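Local coordinates for protein ribonucleoside-diphosphate reductase (Pseudomonas aeruginosa, PDB 5IM3) that probably supplies the precursors for DNA synthesis by reducing ribonucleoside diphosphates to deoxyribonucleotides, and is an allosteric enzyme that binds dATP, at residues R164-I169 with L183-T188; E171-E174 with E178-G181; A630-D635 with A704-A709; Q711-S716 with K759-S764. All blocks are in the same frame, centred on the assembly; numbering follows the deposited sequence.

Overall arrangement
Contacts 1 and 2 lie in the second ATP-cone region and share helix 162-173. Contact 1 is partly buried and turns on one glutamate reaching across to an asparagine and apolar side chains; contact 2, at the surface, packs a cysteine on a valine and a glycine backbone with no hydrogen bond across. Their centres are about 9 Å apart, and I169 CD1 packs 3.6 Å from G181 O. Contacts 3 and 4 belong to the barrel domain and are joined by a salt bridge of D635 OD2 to R762 NE at 2.8 Å. Contact 3 is partly buried and ionic; contact 4 is buried, with a phenyl ring on a glycine. Contacts 1 and 3 have centres about 49 Å apart.

Contact 1. Residues R164-I169 with L183-T188; sequences RLNTII and LIERET
E185 reaches from helix 183-188 to L165, N166 and I169 of helix 164-169, and every close approach between the two segments ends on this one side chain. The segment axes come no nearer than 10.7 Å, with N-to-C directions 130° apart, so the gap is spanned by a long residue. With CG anti to the backbone N (chi1 -172°) and the chain extended beyond it, the E185 carboxylate is carried right across to the facing helix.

The polar part is the meeting with N166. The two side chains run at about a right angle, and the amide and carboxylate planes are turned 64° apart, so the two groups are not coplanar. N166 OD1 lies 2.8 Å from E185 OE1, while N166 ND2 is 3.1 Å from E185 OE2 but at a poor angle for hydrogen bonding. The clear bond of this amide goes to M162 O, one turn back on its own helix.

The remaining contacts are van der Waals. L165 CD2 is 3.8 Å from E185 OE2 and 4.2 Å from E185 CG, touching the acid chain as well as its end. I169 CD1 makes a looser approach, 4.3 Å from E185 OE1.

The segments belong to helices 162-173 and 181-190 of the second ATP-cone region. Helix 198-210 lies against both, L205 touching L165 and T188, while helix 219-239 packs on I184 through Y219 and V222 and pairs D229 with R164.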
loop_
_atom_site.group_PDB
_atom_site.type_symbol
_atom_site.label_atom_id
_atom_site.label_comp_id
_atom_site.label_asym_id
_atom_site.label_seq_id
_atom_site.Cartn_x
_atom_site.Cartn_y
_atom_site.Cartn_z
ATOM N N ARG A 164 1.455 47.952 -50.416
ATOM C CA ARG A 164 0.455 46.926 -50.142
ATOM C C ARG A 164 0.690 46.269 -48.788
ATOM O O ARG A 164 -0.263 45.809 -48.150
ATOM C CB ARG A 164 0.465 45.870 -51.247
ATOM C CG ARG A 164 -0.700 44.893 -51.165
ATOM C CD ARG A 164 -0.572 43.762 -52.171
ATOM N NE ARG A 164 -1.795 42.966 -52.243
ATOM C CZ ARG A 164 -2.129 42.015 -51.374
ATOM N NH1 ARG A 164 -1.334 41.727 -50.350
ATOM N NH2 ARG A 164 -3.265 41.351 -51.526
ATOM N N LEU A 165 1.945 46.213 -48.337
ATOM C CA LEU A 165 2.236 45.622 -47.037
ATOM C C LEU A 165 1.639 46.451 -45.909
ATOM O O LEU A 165 1.128 45.900 -44.928
ATOM C CB LEU A 165 3.746 45.477 -46.857
ATOM C CG LEU A 165 4.212 44.978 -45.489
ATOM C CD1 LEU A 165 3.590 43.629 -45.163
ATOM C CD2 LEU A 165 5.729 44.897 -45.450
ATOM N N ASN A 166 1.697 47.780 -46.027
ATOM C CA ASN A 166 1.089 48.639 -45.018
ATOM C C ASN A 166 -0.432 48.574 -45.071
ATOM O O ASN A 166 -1.095 48.802 -44.053
ATOM C CB ASN A 166 1.559 50.083 -45.201
ATOM C CG ASN A 166 2.995 50.290 -44.762
ATOM O OD1 ASN A 166 3.258 50.660 -43.618
ATOM N ND2 ASN A 166 3.934 50.053 -45.672
ATOM N N THR A 167 -1.000 48.260 -46.237
ATOM C CA THR A 167 -2.453 48.264 -46.373
ATOM C C THR A 167 -3.084 47.079 -45.652
ATOM O O THR A 167 -4.090 47.238 -44.950
ATOM C CB THR A 167 -2.844 48.254 -47.850
ATOM O OG1 THR A 167 -2.216 49.353 -48.522
ATOM C CG2 THR A 167 -4.357 48.368 -48.003
ATOM N N ILE A 168 -2.516 45.880 -45.815
ATOM C CA ILE A 168 -3.133 44.694 -45.229
ATOM C C ILE A 168 -2.978 44.696 -43.713
ATOM O O ILE A 168 -3.877 44.256 -42.987
ATOM C CB ILE A 168 -2.554 43.412 -45.859
ATOM C CG1 ILE A 168 -1.039 43.331 -45.652
ATOM C CG2 ILE A 168 -2.891 43.351 -47.345
ATOM C CD1 ILE A 168 -0.438 42.006 -46.082
ATOM N N ILE A 169 -1.846 45.190 -43.204
ATOM C CA ILE A 169 -1.646 45.171 -41.758
ATOM C C ILE A 169 -2.492 46.247 -41.092
ATOM O O ILE A 169 -2.909 46.090 -39.938
ATOM C CB ILE A 169 -0.153 45.322 -41.401
ATOM C CG1 ILE A 169 0.337 46.744 -41.669
ATOM C CG2 ILE A 169 0.691 44.320 -42.171
ATOM C CD1 ILE A 169 0.447 47.592 -40.414
ATOM N N LEU A 183 4.483 48.013 -35.193
ATOM C CA LEU A 183 5.268 47.037 -34.443
ATOM C C LEU A 183 5.337 45.706 -35.184
ATOM O O LEU A 183 6.405 45.088 -35.267
ATOM C CB LEU A 183 4.665 46.849 -33.050
ATOM C CG LEU A 183 5.513 46.130 -32.000
ATOM C CD1 LEU A 183 6.680 47.005 -31.557
ATOM C CD2 LEU A 183 4.657 45.730 -30.806
ATOM N N ILE A 184 4.208 45.252 -35.735
ATOM C CA ILE A 184 4.192 43.987 -36.463
ATOM C C ILE A 184 5.018 44.094 -37.737
ATOM O O ILE A 184 5.750 43.166 -38.098
ATOM C CB ILE A 184 2.743 43.560 -36.768
ATOM C CG1 ILE A 184 1.953 43.367 -35.470
ATOM C CG2 ILE A 184 2.728 42.272 -37.592
ATOM C CD1 ILE A 184 0.483 43.062 -35.690
ATOM N N GLU A 185 4.902 45.219 -38.447
ATOM C CA GLU A 185 5.621 45.380 -39.708
ATOM C C GLU A 185 7.129 45.355 -39.491
ATOM O O GLU A 185 7.872 44.797 -40.310
ATOM C CB GLU A 185 5.194 46.681 -40.385
ATOM C CG GLU A 185 5.739 46.857 -41.791
ATOM C CD GLU A 185 5.107 48.032 -42.514
ATOM O OE1 GLU A 185 4.291 48.744 -41.890
ATOM O OE2 GLU A 185 5.423 48.243 -43.705
ATOM N N ARG A 186 7.602 45.952 -38.396
ATOM C CA ARG A 186 9.033 45.947 -38.109
ATOM C C ARG A 186 9.512 44.548 -37.739
ATOM O O ARG A 186 10.514 44.063 -38.278
ATOM C CB ARG A 186 9.348 46.939 -36.989
ATOM C CG ARG A 186 9.223 48.397 -37.403
ATOM C CD ARG A 186 9.724 49.343 -36.322
ATOM N NE ARG A 186 8.670 49.740 -35.389
ATOM C CZ ARG A 186 8.455 49.184 -34.200
ATOM N NH1 ARG A 186 9.217 48.187 -33.766
ATOM N NH2 ARG A 186 7.466 49.632 -33.436
ATOM N N GLU A 187 8.806 43.883 -36.821
ATOM C CA GLU A 187 9.230 42.559 -36.376
ATOM C C GLU A 187 9.242 41.568 -37.534
ATOM O O GLU A 187 10.114 40.694 -37.605
ATOM C CB GLU A 187 8.317 42.066 -35.252
ATOM C CG GLU A 187 8.818 40.817 -34.534
ATOM C CD GLU A 187 9.990 41.101 -33.610
ATOM O OE1 GLU A 187 10.386 42.281 -33.494
ATOM O OE2 GLU A 187 10.512 40.144 -32.997
ATOM N N THR A 188 8.274 41.681 -38.445
ATOM C CA THR A 188 8.287 40.860 -39.651
ATOM C C THR A 188 9.519 41.159 -40.495
ATOM O O THR A 188 10.349 40.276 -40.741
ATOM C CB THR A 188 7.015 41.096 -40.469
ATOM O OG1 THR A 188 6.824 42.502 -40.669
ATOM C CG2 THR A 188 5.802 40.518 -39.770
#

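Contact 2. Residues E171-E174 with E178-G181; sequences EACE and EVDG
The two backbones draw closest where C173 CA stands 6.2 Å from G181 CA, between the C-terminal end of helix 162-173 and the first residue of helix 181-190. The turn between them includes E178, whose positive phi of 55° puts it in the left-handed helical region, followed by V179 and D180 in extended conformations.

C173 supplies one whole side of the contact and points at the returning chain. Its SG is anti to the carbonyl carbon (chi1 -70°), which sends the sulfur over the backbone around G181: SG lies 3.7 Å from G181 CA and 3.8 Å from G181 N. With no side chain on G181, the thiol packs directly against main-chain atoms. Lower on the residue, C173 CB meets V179 CG2 at 3.9 Å, and the same methyl sits 3.7 Å from C173 O. V179 thus touches both the side chain and the carbonyl of C173, by van der Waals packing with no hydrogen bond across.

This is the loop connecting two successive helices of the second ATP-cone region. D180 is the N-cap of the second helix: its OD1 accepts from L183 N, binding one of the amides that would otherwise lack a partner at a helix start.

Helix 219-239 backs the turn. Y219 and V222 touch V179, Y219 OH bonds to D180 N, and R225 NH1 binds the carbonyl oxygens of A172 and E174.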
loop_
_atom_site.group_PDB
_atom_site.type_symbol
_atom_site.label_atom_id
_atom_site.label_comp_id
_atom_site.label_asym_id
_atom_site.label_seq_id
_atom_site.Cartn_x
_atom_site.Cartn_y
_atom_site.Cartn_z
ATOM N N GLU A 171 -5.563 47.403 -42.354
ATOM C CA GLU A 171 -6.902 46.831 -42.389
ATOM C C GLU A 171 -7.042 45.655 -41.431
ATOM O O GLU A 171 -8.166 45.304 -41.058
ATOM C CB GLU A 171 -7.251 46.403 -43.818
ATOM C CG GLU A 171 -7.343 47.568 -44.807
ATOM C CD GLU A 171 -7.751 47.138 -46.209
ATOM O OE1 GLU A 171 -7.741 45.921 -46.494
ATOM O OE2 GLU A 171 -8.084 48.025 -47.027
ATOM N N ALA A 172 -5.927 45.046 -41.015
ATOM C CA ALA A 172 -5.978 43.947 -40.056
ATOM C C ALA A 172 -6.088 44.454 -38.622
ATOM O O ALA A 172 -6.832 43.882 -37.817
ATOM C CB ALA A 172 -4.743 43.059 -40.207
ATOM N N CYS A 173 -5.352 45.514 -38.281
ATOM C CA CYS A 173 -5.440 46.122 -36.957
ATOM C C CYS A 173 -6.657 47.024 -36.808
ATOM O O CYS A 173 -6.825 47.643 -35.751
ATOM C CB CYS A 173 -4.172 46.928 -36.659
ATOM S SG CYS A 173 -2.692 45.925 -36.395
ATOM N N GLU A 174 -7.499 47.109 -37.832
ATOM C CA GLU A 174 -8.641 48.009 -37.809
ATOM C C GLU A 174 -9.624 47.618 -36.713
ATOM O O GLU A 174 -9.991 46.447 -36.577
ATOM C CB GLU A 174 -9.327 47.989 -39.175
ATOM C CG GLU A 174 -10.526 48.906 -39.298
ATOM C CD GLU A 174 -11.146 48.847 -40.679
ATOM O OE1 GLU A 174 -10.716 47.993 -41.483
ATOM O OE2 GLU A 174 -12.058 49.653 -40.961
ATOM N N GLU A 178 -5.106 48.225 -28.378
ATOM C CA GLU A 178 -3.805 47.743 -27.914
ATOM C C GLU A 178 -3.122 46.863 -28.960
ATOM O O GLU A 178 -2.398 45.924 -28.624
ATOM C CB GLU A 178 -3.940 46.992 -26.586
ATOM C CG GLU A 178 -4.202 47.893 -25.387
ATOM C CD GLU A 178 -2.998 48.749 -25.030
ATOM O OE1 GLU A 178 -1.860 48.335 -25.342
ATOM O OE2 GLU A 178 -3.186 49.838 -24.441
ATOM N N VAL A 179 -3.343 47.164 -30.237
ATOM C CA VAL A 179 -2.653 46.499 -31.335
ATOM C C VAL A 179 -1.831 47.538 -32.080
ATOM O O VAL A 179 -2.302 48.652 -32.332
ATOM C CB VAL A 179 -3.632 45.785 -32.291
ATOM C CG1 VAL A 179 -4.315 44.624 -31.578
ATOM C CG2 VAL A 179 -4.658 46.766 -32.843
ATOM N N ASP A 180 -0.602 47.170 -32.432
ATOM C CA ASP A 180 0.365 48.093 -33.022
ATOM C C ASP A 180 0.762 47.565 -34.398
ATOM O O ASP A 180 1.557 46.626 -34.505
ATOM C CB ASP A 180 1.579 48.250 -32.113
ATOM C CG ASP A 180 2.444 49.432 -32.498
ATOM O OD1 ASP A 180 2.381 49.860 -33.670
ATOM O OD2 ASP A 180 3.190 49.930 -31.628
ATOM N N GLY A 181 0.217 48.180 -35.449
ATOM C CA GLY A 181 0.527 47.730 -36.797
ATOM C C GLY A 181 1.990 47.913 -37.150
ATOM O O GLY A 181 2.636 47.001 -37.674
#

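Contact 3. Residues A630-D635 with A704-A709; sequences AVRMLD and ADERGA
R632 grips E706 end-on with two nitrogens, one to each carboxylate oxygen: NH1 donates to OE1 at 2.9 Å and NH2 to OE2 at 2.8 Å. The bonds are nearly straight, with N-H...O angles of 174° and 169°. Both acceptors lie close to the guanidinium plane. Each oxygen is met on its syn side, but by a donor tilted out of the carboxylate plane, more so at OE1 than at OE2.

R707 makes the other bridge. Its chain, extended from CG to NE, slides past D635 in the opposite direction and brings NH1 to D635 OD2 at 2.9 Å, on the anti lone pair. The bond is more bent, 147°, although the two flat groups are nearly coplanar.

Helices 620-640 and 679-707 belong to the alpha-beta barrel domain. The first lies in the connection between the parallel, paired strands 600-608 and 659-663; the second follows strand 659-663 and ends at R707, and G708 is the first residue to leave helical angles, with positive phi.

D635 is buried and engaged at both oxygens: OD2 also pairs with R762 NE, while OD1 takes N763 ND2 and R656 NE. R707 NH2 lies over one face of the R632 guanidinium, 3.6 Å from R632 NH2. E334 forms salt bridges with both arginines, OE1 to R632 NH2 and OE2 to R707 NH2, which would offset their charges, and R707 NH2 also bonds to N636 OD1.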
loop_
_atom_site.group_PDB
_atom_site.type_symbol
_atom_site.label_atom_id
_atom_site.label_comp_id
_atom_site.label_asym_id
_atom_site.label_seq_id
_atom_site.Cartn_x
_atom_site.Cartn_y
_atom_site.Cartn_z
ATOM N N ALA A 630 -33.407 30.086 -36.195
ATOM C CA ALA A 630 -32.720 28.831 -35.907
ATOM C C ALA A 630 -33.667 27.646 -36.048
ATOM O O ALA A 630 -33.339 26.649 -36.699
ATOM C CB ALA A 630 -32.125 28.878 -34.500
ATOM N N VAL A 631 -34.850 27.738 -35.438
ATOM C CA VAL A 631 -35.800 26.630 -35.490
ATOM C C VAL A 631 -36.207 26.350 -36.930
ATOM O O VAL A 631 -36.329 25.190 -37.340
ATOM C CB VAL A 631 -37.022 26.930 -34.600
ATOM C CG1 VAL A 631 -38.090 25.850 -34.764
ATOM C CG2 VAL A 631 -36.600 27.042 -33.138
ATOM N N ARG A 632 -36.426 27.402 -37.723
ATOM C CA ARG A 632 -36.788 27.198 -39.121
ATOM C C ARG A 632 -35.689 26.450 -39.863
ATOM O O ARG A 632 -35.959 25.490 -40.594
ATOM C CB ARG A 632 -37.072 28.537 -39.798
ATOM C CG ARG A 632 -37.625 28.392 -41.209
ATOM C CD ARG A 632 -37.812 29.741 -41.891
ATOM N NE ARG A 632 -38.502 29.609 -43.170
ATOM C CZ ARG A 632 -39.822 29.641 -43.317
ATOM N NH1 ARG A 632 -40.613 29.805 -42.265
ATOM N NH2 ARG A 632 -40.358 29.509 -44.526
ATOM N N MET A 633 -34.436 26.877 -39.686
ATOM C CA MET A 633 -33.323 26.184 -40.326
ATOM C C MET A 633 -33.278 24.719 -39.912
ATOM O O MET A 633 -33.026 23.838 -40.743
ATOM C CB MET A 633 -32.009 26.880 -39.979
ATOM C CG MET A 633 -31.925 28.303 -40.507
ATOM S SD MET A 633 -30.508 29.214 -39.873
ATOM C CE MET A 633 -29.140 28.290 -40.561
ATOM N N LEU A 634 -33.527 24.434 -38.631
ATOM C CA LEU A 634 -33.507 23.048 -38.172
ATOM C C LEU A 634 -34.667 22.258 -38.761
ATOM O O LEU A 634 -34.512 21.081 -39.104
ATOM C CB LEU A 634 -33.538 22.996 -36.645
ATOM C CG LEU A 634 -32.249 23.418 -35.932
ATOM C CD1 LEU A 634 -32.425 23.374 -34.418
ATOM C CD2 LEU A 634 -31.068 22.546 -36.350
ATOM N N ASP A 635 -35.837 22.885 -38.896
ATOM C CA ASP A 635 -36.956 22.195 -39.523
ATOM C C ASP A 635 -36.658 21.904 -40.988
ATOM O O ASP A 635 -37.046 20.852 -41.510
ATOM C CB ASP A 635 -38.234 23.020 -39.385
ATOM C CG ASP A 635 -39.489 22.187 -39.594
ATOM O OD1 ASP A 635 -39.608 21.121 -38.954
ATOM O OD2 ASP A 635 -40.352 22.586 -40.400
ATOM N N ALA A 704 -45.872 25.675 -37.618
ATOM C CA ALA A 704 -47.099 24.892 -37.730
ATOM C C ALA A 704 -48.172 25.659 -38.492
ATOM O O ALA A 704 -48.943 25.067 -39.257
ATOM C CB ALA A 704 -47.606 24.508 -36.342
ATOM N N ASP A 705 -48.239 26.977 -38.291
ATOM C CA ASP A 705 -49.207 27.784 -39.026
ATOM C C ASP A 705 -48.886 27.823 -40.513
ATOM O O ASP A 705 -49.800 27.908 -41.341
ATOM C CB ASP A 705 -49.245 29.205 -38.459
ATOM C CG ASP A 705 -49.689 29.247 -37.009
ATOM O OD1 ASP A 705 -50.490 28.381 -36.601
ATOM O OD2 ASP A 705 -49.240 30.153 -36.277
ATOM N N GLU A 706 -47.604 27.751 -40.869
ATOM C CA GLU A 706 -47.167 27.877 -42.254
ATOM C C GLU A 706 -47.029 26.528 -42.951
ATOM O O GLU A 706 -47.315 26.418 -44.146
ATOM C CB GLU A 706 -45.829 28.623 -42.306
ATOM C CG GLU A 706 -45.265 28.821 -43.706
ATOM C CD GLU A 706 -43.877 29.432 -43.692
ATOM O OE1 GLU A 706 -43.514 30.072 -42.679
ATOM O OE2 GLU A 706 -43.143 29.263 -44.689
ATOM N N ARG A 707 -46.590 25.498 -42.228
ATOM C CA ARG A 707 -46.323 24.196 -42.818
ATOM C C ARG A 707 -47.243 23.099 -42.308
ATOM O O ARG A 707 -47.262 22.011 -42.894
ATOM C CB ARG A 707 -44.863 23.794 -42.555
ATOM C CG ARG A 707 -43.855 24.760 -43.160
ATOM C CD ARG A 707 -42.434 24.520 -42.672
ATOM N NE ARG A 707 -41.479 25.303 -43.448
ATOM C CZ ARG A 707 -40.175 25.374 -43.205
ATOM N NH1 ARG A 707 -39.639 24.709 -42.189
ATOM N NH2 ARG A 707 -39.402 26.123 -43.982
ATOM N N GLY A 708 -48.003 23.352 -41.254
ATOM C CA GLY A 708 -48.805 22.315 -40.625
ATOM C C GLY A 708 -48.051 21.607 -39.518
ATOM O O GLY A 708 -46.830 21.456 -39.548
ATOM N N ALA A 709 -48.801 21.171 -38.511
ATOM C CA ALA A 709 -48.209 20.428 -37.412
ATOM C C ALA A 709 -47.714 19.068 -37.901
ATOM O O ALA A 709 -48.160 18.547 -38.928
ATOM C CB ALA A 709 -49.222 20.248 -36.282
#

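Contact 4. Residues Q711-S716 with K759-S764; sequences QTFQGS and KGIRNS
F713 lays one face of its ring on G760, whose CA sits 3.6 Å from the ring centroid and 23° off the normal, a CH-pi contact. The CA is offset toward the rim, so the closest ring atom is F713 CZ, 3.4 Å from G760 CA. Farther round, F713 CE1 lies 3.6 Å from I761 N, and I761 CG1 packs on F713 CD1 at 4.1 Å. The ring thus rests mainly on backbone. A chi1 of 165° sets CG opposite the backbone N, beside the carbonyl carbon, and directs the ring to the G760 main chain.

G760 follows a helix and has a positive phi of 139°. On the other side, F713 opens a type II beta turn ending at S716, with G715 in its third position. F713 O is held twice by S716: by its N at 3.0 Å, and by its OG at 2.6 Å in the carbonyl plane, on a lone pair. S719 OG adds another donor to this oxygen.

Both segments are loops of the barrel domain: residues 711-716 link helix 679-707 to helix 724-735, and residues 759-764 lie between helix 751-757 and helix 773-779. Helix 679-707 touches I761 through S700 and C701, and W718 packs on I761 and bonds to S764 O.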
loop_
_atom_site.group_PDB
_atom_site.type_symbol
_atom_site.label_atom_id
_atom_site.label_comp_id
_atom_site.label_asym_id
_atom_site.label_seq_id
_atom_site.Cartn_x
_atom_site.Cartn_y
_atom_site.Cartn_z
ATOM N N GLN A 711 -47.170 15.018 -38.101
ATOM C CA GLN A 711 -48.222 14.008 -38.214
ATOM C C GLN A 711 -48.796 13.634 -36.854
ATOM O O GLN A 711 -50.017 13.629 -36.658
ATOM C CB GLN A 711 -47.682 12.753 -38.903
ATOM C CG GLN A 711 -47.437 12.878 -40.397
ATOM C CD GLN A 711 -47.095 11.540 -41.030
ATOM O OE1 GLN A 711 -47.683 10.510 -40.691
ATOM N NE2 GLN A 711 -46.134 11.546 -41.945
ATOM N N THR A 712 -47.931 13.311 -35.900
ATOM C CA THR A 712 -48.363 12.735 -34.637
ATOM C C THR A 712 -48.568 13.780 -33.551
ATOM O O THR A 712 -48.527 13.437 -32.363
ATOM C CB THR A 712 -47.351 11.687 -34.171
ATOM O OG1 THR A 712 -46.082 12.309 -33.957
ATOM C CG2 THR A 712 -47.204 10.584 -35.220
ATOM N N PHE A 713 -48.796 15.042 -33.928
ATOM C CA PHE A 713 -49.024 16.078 -32.924
ATOM C C PHE A 713 -50.207 15.732 -32.033
ATOM O O PHE A 713 -50.162 15.951 -30.816
ATOM C CB PHE A 713 -49.255 17.433 -33.591
ATOM C CG PHE A 713 -49.843 18.460 -32.663
ATOM C CD1 PHE A 713 -49.034 19.164 -31.786
ATOM C CD2 PHE A 713 -51.207 18.704 -32.650
ATOM C CE1 PHE A 713 -49.572 20.100 -30.920
ATOM C CE2 PHE A 713 -51.751 19.637 -31.785
ATOM C CZ PHE A 713 -50.932 20.334 -30.917
ATOM N N GLN A 714 -51.280 15.203 -32.622
ATOM C CA GLN A 714 -52.479 14.884 -31.858
ATOM C C GLN A 714 -52.171 13.808 -30.820
ATOM O O GLN A 714 -51.793 12.684 -31.167
ATOM C CB GLN A 714 -53.590 14.429 -32.807
ATOM C CG GLN A 714 -54.018 15.509 -33.807
ATOM C CD GLN A 714 -54.948 14.991 -34.898
ATOM O OE1 GLN A 714 -55.327 13.817 -34.905
ATOM N NE2 GLN A 714 -55.321 15.871 -35.827
ATOM N N GLY A 715 -52.325 14.164 -29.544
ATOM C CA GLY A 715 -52.058 13.275 -28.434
ATOM C C GLY A 715 -50.789 13.595 -27.675
ATOM O O GLY A 715 -50.635 13.147 -26.530
ATOM N N SER A 716 -49.875 14.351 -28.278
ATOM C CA SER A 716 -48.636 14.722 -27.610
ATOM C C SER A 716 -48.924 15.576 -26.379
ATOM O O SER A 716 -50.024 16.107 -26.201
ATOM C CB SER A 716 -47.729 15.492 -28.569
ATOM O OG SER A 716 -48.373 16.670 -29.033
ATOM N N LYS A 759 -53.066 24.172 -30.256
ATOM C CA LYS A 759 -53.574 24.243 -31.618
ATOM C C LYS A 759 -52.619 23.640 -32.640
ATOM O O LYS A 759 -53.035 23.388 -33.775
ATOM C CB LYS A 759 -53.874 25.699 -31.979
ATOM C CG LYS A 759 -55.070 26.273 -31.226
ATOM C CD LYS A 759 -54.915 27.762 -30.939
ATOM C CE LYS A 759 -54.871 28.596 -32.207
ATOM N NZ LYS A 759 -54.660 30.038 -31.900
ATOM N N GLY A 760 -51.362 23.397 -32.272
ATOM C CA GLY A 760 -50.422 22.762 -33.176
ATOM C C GLY A 760 -49.030 23.355 -33.132
ATOM O O GLY A 760 -48.871 24.579 -33.091
ATOM N N ILE A 761 -48.010 22.496 -33.129
ATOM C CA ILE A 761 -46.638 22.930 -33.349
ATOM C C ILE A 761 -46.007 22.023 -34.396
ATOM O O ILE A 761 -46.514 20.943 -34.712
ATOM C CB ILE A 761 -45.780 22.946 -32.062
ATOM C CG1 ILE A 761 -45.678 21.557 -31.439
ATOM C CG2 ILE A 761 -46.355 23.929 -31.063
ATOM C CD1 ILE A 761 -44.726 21.522 -30.265
ATOM N N ARG A 762 -44.883 22.487 -34.931
ATOM C CA ARG A 762 -44.247 21.853 -36.075
ATOM C C ARG A 762 -43.296 20.731 -35.685
ATOM O O ARG A 762 -42.967 19.898 -36.537
ATOM C CB ARG A 762 -43.493 22.918 -36.884
ATOM C CG ARG A 762 -42.733 22.418 -38.104
ATOM C CD ARG A 762 -43.647 21.800 -39.145
ATOM N NE ARG A 762 -42.908 21.467 -40.358
ATOM C CZ ARG A 762 -43.426 20.839 -41.406
ATOM N NH1 ARG A 762 -44.697 20.463 -41.395
ATOM N NH2 ARG A 762 -42.669 20.587 -42.464
ATOM N N ASN A 763 -42.860 20.676 -34.426
ATOM C CA ASN A 763 -41.783 19.782 -34.025
ATOM C C ASN A 763 -42.116 19.108 -32.701
ATOM O O ASN A 763 -42.537 19.773 -31.749
ATOM C CB ASN A 763 -40.467 20.557 -33.905
ATOM C CG ASN A 763 -40.173 21.399 -35.129
ATOM O OD1 ASN A 763 -40.424 22.606 -35.146
ATOM N ND2 ASN A 763 -39.636 20.766 -36.163
ATOM N N SER A 764 -41.911 17.788 -32.640
ATOM C CA SER A 764 -42.213 17.035 -31.425
ATOM C C SER A 764 -41.257 17.384 -30.294
ATOM O O SER A 764 -41.657 17.385 -29.123
ATOM C CB SER A 764 -42.159 15.531 -31.707
ATOM O OG SER A 764 -40.876 15.149 -32.174
#